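Local structure of uncharacterized protein YfeY (Escherichia coli, 2QZB) at residues Ala108-Lys114 with Glu145-Asp151; His132-Ser138 with Lys158-Trp164. The protein is of unknown function but belongs to the DUF1131 family and is probably made with a signal sequence as a bacterial lipoprotein. Residues are numbered along the deposited sequence.

Interaction 1: Ala108-Lys114 with Glu145-Asp151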
# COMPACT_ATOMS: atom_id res chain seq x y z
N ALA A 108 -16.24 -0.53 10.31
CA ALA A 108 -15.80 -0.28 8.92
C ALA A 108 -16.47 0.93 8.27
O ALA A 108 -15.84 1.66 7.49
CB ALA A 108 -16.03 -1.53 8.08
N PHE A 109 -17.74 1.15 8.63
CA PHE A 109 -18.62 2.15 8.00
C PHE A 109 -17.88 3.44 7.69
O PHE A 109 -17.25 4.05 8.57
CB PHE A 109 -19.87 2.42 8.88
CG PHE A 109 -20.84 3.42 8.29
CD1 PHE A 109 -21.95 2.98 7.55
CD2 PHE A 109 -20.66 4.79 8.46
CE1 PHE A 109 -22.83 3.89 6.98
CE2 PHE A 109 -21.54 5.71 7.90
CZ PHE A 109 -22.63 5.26 7.16
N GLY A 110 -17.93 3.83 6.42
CA GLY A 110 -17.43 5.13 5.97
C GLY A 110 -15.92 5.26 5.88
O GLY A 110 -15.42 6.04 5.07
N ASN A 111 -15.20 4.55 6.76
CA ASN A 111 -13.73 4.50 6.76
C ASN A 111 -13.15 3.66 5.58
O ASN A 111 -12.07 3.95 5.02
CB ASN A 111 -13.25 3.82 8.06
CG ASN A 111 -13.75 4.52 9.35
OD1 ASN A 111 -13.18 5.53 9.78
ND2 ASN A 111 -14.76 3.91 10.03
N CYS A 112 -13.89 2.60 5.24
CA CYS A 112 -13.39 1.43 4.54
C CYS A 112 -14.30 1.03 3.40
O CYS A 112 -15.50 1.27 3.45
CB CYS A 112 -13.32 0.24 5.50
SG CYS A 112 -12.36 0.58 7.00
N GLN A 113 -13.69 0.41 2.39
CA GLN A 113 -14.34 -0.06 1.18
C GLN A 113 -13.59 -1.29 0.65
O GLN A 113 -12.40 -1.46 0.92
CB GLN A 113 -14.34 1.06 0.12
CG GLN A 113 -15.48 2.09 0.29
CD GLN A 113 -15.17 3.49 -0.26
OE1 GLN A 113 -14.17 3.71 -0.97
NE2 GLN A 113 -16.03 4.45 0.09
N LYS A 114 -14.28 -2.14 -0.10
CA LYS A 114 -13.62 -3.24 -0.81
C LYS A 114 -12.51 -2.67 -1.68
O LYS A 114 -12.71 -1.65 -2.35
CB LYS A 114 -14.60 -3.97 -1.73
CG LYS A 114 -15.73 -4.67 -1.02
CD LYS A 114 -16.56 -5.45 -2.02
CE LYS A 114 -15.73 -6.46 -2.79
NZ LYS A 114 -15.52 -7.69 -1.98
N GLU A 145 -19.92 -12.14 -1.46
CA GLU A 145 -18.59 -11.82 -1.94
C GLU A 145 -18.44 -10.39 -2.52
O GLU A 145 -17.33 -9.89 -2.67
CB GLU A 145 -18.19 -12.89 -2.96
CG GLU A 145 -16.72 -12.97 -3.34
CD GLU A 145 -16.33 -14.37 -3.78
OE1 GLU A 145 -16.49 -15.31 -2.96
OE2 GLU A 145 -15.86 -14.53 -4.93
N GLY A 146 -19.55 -9.73 -2.82
CA GLY A 146 -19.51 -8.43 -3.50
C GLY A 146 -19.62 -7.24 -2.57
O GLY A 146 -19.70 -6.09 -3.02
N LEU A 147 -19.62 -7.52 -1.27
CA LEU A 147 -19.73 -6.51 -0.21
C LEU A 147 -18.52 -6.57 0.73
O LEU A 147 -17.83 -7.59 0.78
CB LEU A 147 -20.98 -6.81 0.63
CG LEU A 147 -22.31 -6.97 -0.09
CD1 LEU A 147 -23.32 -7.57 0.88
CD2 LEU A 147 -22.77 -5.62 -0.63
N MET A 148 -18.28 -5.50 1.49
CA MET A 148 -17.40 -5.57 2.66
C MET A 148 -18.02 -6.54 3.65
O MET A 148 -19.21 -6.47 3.89
CB MET A 148 -17.27 -4.20 3.35
CG MET A 148 -16.21 -3.29 2.83
SD MET A 148 -15.71 -2.13 4.11
CE MET A 148 -17.22 -1.17 4.39
N PRO A 149 -17.22 -7.46 4.24
CA PRO A 149 -17.70 -8.23 5.40
C PRO A 149 -18.03 -7.34 6.62
O PRO A 149 -17.60 -6.18 6.70
CB PRO A 149 -16.52 -9.15 5.74
CG PRO A 149 -15.70 -9.19 4.55
CD PRO A 149 -15.85 -7.85 3.86
N SER A 150 -18.79 -7.88 7.56
CA SER A 150 -19.27 -7.15 8.71
C SER A 150 -18.14 -6.83 9.69
O SER A 150 -17.03 -7.36 9.55
CB SER A 150 -20.31 -7.99 9.44
OG SER A 150 -19.68 -8.93 10.29
N ASP A 151 -18.47 -5.99 10.68
CA ASP A 151 -17.54 -5.57 11.73
C ASP A 151 -17.03 -6.72 12.62
O ASP A 151 -15.88 -6.70 13.05
CB ASP A 151 -18.17 -4.45 12.59
CG ASP A 151 -18.56 -3.20 11.77
OD1 ASP A 151 -17.82 -2.81 10.82
OD2 ASP A 151 -19.61 -2.60 12.10
O HOH W 1 -19.95 -0.98 10.04

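Interaction 2: His132-Ser138 with Lys158-Trp164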
# COMPACT_ATOMS: atom_id res chain seq x y z
N HIS A 132 -3.10 10.95 2.23
CA HIS A 132 -2.36 10.15 1.22
C HIS A 132 -2.24 8.67 1.52
O HIS A 132 -1.97 7.90 0.61
CB HIS A 132 -0.97 10.75 0.99
CG HIS A 132 -1.02 12.13 0.44
ND1 HIS A 132 -0.82 13.25 1.22
CD2 HIS A 132 -1.32 12.58 -0.80
CE1 HIS A 132 -0.98 14.33 0.48
NE2 HIS A 132 -1.27 13.96 -0.76
N ILE A 133 -2.45 8.27 2.78
CA ILE A 133 -2.22 6.87 3.23
C ILE A 133 -3.51 6.09 3.47
O ILE A 133 -4.48 6.63 4.07
CB ILE A 133 -1.28 6.84 4.49
CG1 ILE A 133 0.02 7.58 4.21
CG2 ILE A 133 -1.00 5.40 4.99
CD1 ILE A 133 0.83 7.88 5.51
N SER A 134 -3.53 4.83 2.99
CA SER A 134 -4.60 3.88 3.17
C SER A 134 -3.96 2.57 3.61
O SER A 134 -2.77 2.37 3.37
CB SER A 134 -5.32 3.62 1.85
OG SER A 134 -5.92 4.80 1.35
N TYR A 135 -4.75 1.69 4.22
CA TYR A 135 -4.29 0.36 4.63
C TYR A 135 -5.23 -0.63 3.96
O TYR A 135 -6.45 -0.41 3.93
CB TYR A 135 -4.38 0.19 6.16
CG TYR A 135 -3.79 1.32 6.98
CD1 TYR A 135 -2.46 1.69 6.84
CD2 TYR A 135 -4.56 2.02 7.92
CE1 TYR A 135 -1.92 2.74 7.57
CE2 TYR A 135 -4.02 3.04 8.68
CZ TYR A 135 -2.71 3.40 8.51
OH TYR A 135 -2.15 4.40 9.27
N GLN A 136 -4.70 -1.71 3.41
CA GLN A 136 -5.58 -2.82 3.05
C GLN A 136 -5.50 -3.88 4.13
O GLN A 136 -4.44 -4.06 4.77
CB GLN A 136 -5.25 -3.43 1.68
CG GLN A 136 -5.40 -2.46 0.50
CD GLN A 136 -5.39 -3.16 -0.88
OE1 GLN A 136 -5.08 -4.36 -1.00
NE2 GLN A 136 -5.72 -2.40 -1.93
N PHE A 137 -6.62 -4.58 4.34
CA PHE A 137 -6.72 -5.59 5.40
C PHE A 137 -7.04 -6.91 4.74
O PHE A 137 -7.71 -6.93 3.71
CB PHE A 137 -7.82 -5.21 6.41
CG PHE A 137 -7.43 -4.07 7.31
CD1 PHE A 137 -7.64 -2.74 6.91
CD2 PHE A 137 -6.81 -4.31 8.51
CE1 PHE A 137 -7.25 -1.70 7.72
CE2 PHE A 137 -6.43 -3.28 9.32
CZ PHE A 137 -6.62 -1.97 8.92
N SER A 138 -6.57 -8.01 5.32
CA SER A 138 -7.08 -9.32 4.89
C SER A 138 -7.28 -10.25 6.06
O SER A 138 -6.72 -10.03 7.14
CB SER A 138 -6.26 -9.96 3.76
OG SER A 138 -4.89 -9.72 3.86
N LYS A 158 -6.04 -8.22 9.57
CA LYS A 158 -4.77 -7.56 9.81
C LYS A 158 -4.33 -6.83 8.54
O LYS A 158 -4.65 -7.28 7.46
CB LYS A 158 -3.68 -8.57 10.22
CG LYS A 158 -3.98 -9.18 11.60
CD LYS A 158 -2.88 -10.11 12.05
CE LYS A 158 -3.27 -10.79 13.40
NZ LYS A 158 -2.37 -11.99 13.63
N VAL A 159 -3.55 -5.77 8.72
CA VAL A 159 -3.05 -4.98 7.64
C VAL A 159 -2.17 -5.86 6.76
O VAL A 159 -1.21 -6.47 7.26
CB VAL A 159 -2.20 -3.75 8.17
CG1 VAL A 159 -1.49 -3.04 7.02
CG2 VAL A 159 -3.08 -2.76 8.93
N SER A 160 -2.47 -5.92 5.47
CA SER A 160 -1.67 -6.73 4.55
C SER A 160 -0.98 -5.86 3.49
O SER A 160 -0.09 -6.32 2.79
CB SER A 160 -2.54 -7.77 3.86
OG SER A 160 -3.64 -7.13 3.24
N LYS A 161 -1.38 -4.59 3.39
CA LYS A 161 -0.67 -3.65 2.53
C LYS A 161 -0.85 -2.23 3.06
O LYS A 161 -1.90 -1.89 3.63
CB LYS A 161 -1.23 -3.81 1.12
CG LYS A 161 -0.62 -2.98 0.06
CD LYS A 161 -0.59 -3.82 -1.19
CE LYS A 161 -1.92 -3.86 -1.86
NZ LYS A 161 -1.80 -4.53 -3.19
N ILE A 162 0.17 -1.39 2.88
CA ILE A 162 0.04 0.03 3.15
C ILE A 162 0.16 0.75 1.79
O ILE A 162 1.11 0.49 1.02
CB ILE A 162 1.12 0.54 4.18
CG1 ILE A 162 1.04 -0.26 5.50
CG2 ILE A 162 0.92 2.05 4.45
CD1 ILE A 162 2.14 0.02 6.44
N ILE A 163 -0.77 1.64 1.50
CA ILE A 163 -0.80 2.33 0.19
C ILE A 163 -0.62 3.82 0.36
O ILE A 163 -1.34 4.46 1.15
CB ILE A 163 -2.12 2.03 -0.53
CG1 ILE A 163 -2.34 0.51 -0.59
CG2 ILE A 163 -2.15 2.69 -1.93
CD1 ILE A 163 -3.72 0.17 -0.96
N TRP A 164 0.33 4.38 -0.38
CA TRP A 164 0.48 5.82 -0.45
C TRP A 164 -0.01 6.29 -1.82
O TRP A 164 0.32 5.63 -2.84
CB TRP A 164 1.95 6.22 -0.27
CG TRP A 164 2.17 7.70 -0.52
CD1 TRP A 164 2.06 8.71 0.38
CD2 TRP A 164 2.56 8.33 -1.77
NE1 TRP A 164 2.35 9.93 -0.21
CE2 TRP A 164 2.67 9.72 -1.53
CE3 TRP A 164 2.83 7.84 -3.07
CZ2 TRP A 164 3.02 10.64 -2.55
CZ3 TRP A 164 3.18 8.75 -4.07
CH2 TRP A 164 3.27 10.14 -3.80
O HOH W 2 -3.95 -6.69 0.61

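Interaction 1: Ala108-Lys114 with Glu145-Asp151
A loop packs here against the outermost strand of an antiparallel sheet, 112-114, and the turn before it, with no strand pairing between the two segments. At the start of 145-151 the backbone is the partner: E145 O accepts a hydrogen bond from K114 NZ at 2.9 Å. The long lysine suits this edge position, because its amine reaches the loop while its methylenes lie along it, K114 CD coming 3.4 Å from G146 O and 3.6 Å from L147 C. M148 follows, and its flexible, unbranched side chain extends into the gap between the segments. M148 SD sits 3.6 Å from C112 CB, and M148 CE lies 3.9 Å from A108 CB, where the small alanine leaves room for it. C112 itself is fixed by its disulfide to C125 on the neighbouring strand. P149 turns instead to W141, W157 and V123. After S150, the N-cap residue, D151 opens the short helix 151-154; its carboxylate takes a nearly straight hydrogen bond from A108 N to D151 OD1, 2.8 Å long.

Interaction 2: His132-Ser138 with Lys158-Trp164
Strands 133-138 and 158-164 run antiparallel, their axes 4.3 Å apart at closest approach and 130° between their directions, and form an inner pair of the large sheet interrupted by a classic beta bulge. S134 and I163 make a hydrogen-bonded pair, S134 N to I163 O at 2.9 Å and I163 N to S134 O at 2.8 Å. At the bulge S160 and K161 both face Q136: Q136 O accepts from S160 N at 2.8 Å and, weakly, from K161 N at 3.4 Å. The extra residue shifts the register by one, so that F137 pairs with V159 and S138 with K158. I133, Y135, I162 and W164 share one face, where branched and aromatic side chains suit burial; I133 CG2 meets I162 CG2 at 3.9 Å, while Y135 OH is hydrogen-bonded to T93. The other face carries S134, Q136, K161 and the buried I163, and Q136 NE2 is hydrogen-bonded to E124. Near the bulge, water 2 bridges Q136 OE1, 3.0 Å away, and S160 OG, at 2.7 Å.

Following the chain from the N terminus, 108-114 comes first and ends in strand 112-114; strand 123-126 and then 132-138 follow, before the loop 145-151, the helix 151-154 and finally 158-164. Interaction 1 closes a loop with 30 residues between its segments, interaction 2 one with 19. Because 132-138 lies within the first loop and 158-164 beyond it, the two closures cross. They do not touch, their nearest atoms being about 6 Å apart, but both reach the same sheet, in the order 158-165, 133-138, 123-126, 112-114. Interaction 2 joins two inner strands, whereas interaction 1 folds the connection between those strands back against the sheet's edge. Strand 123-126, between 112-114 and 133-138, connects the two contacts.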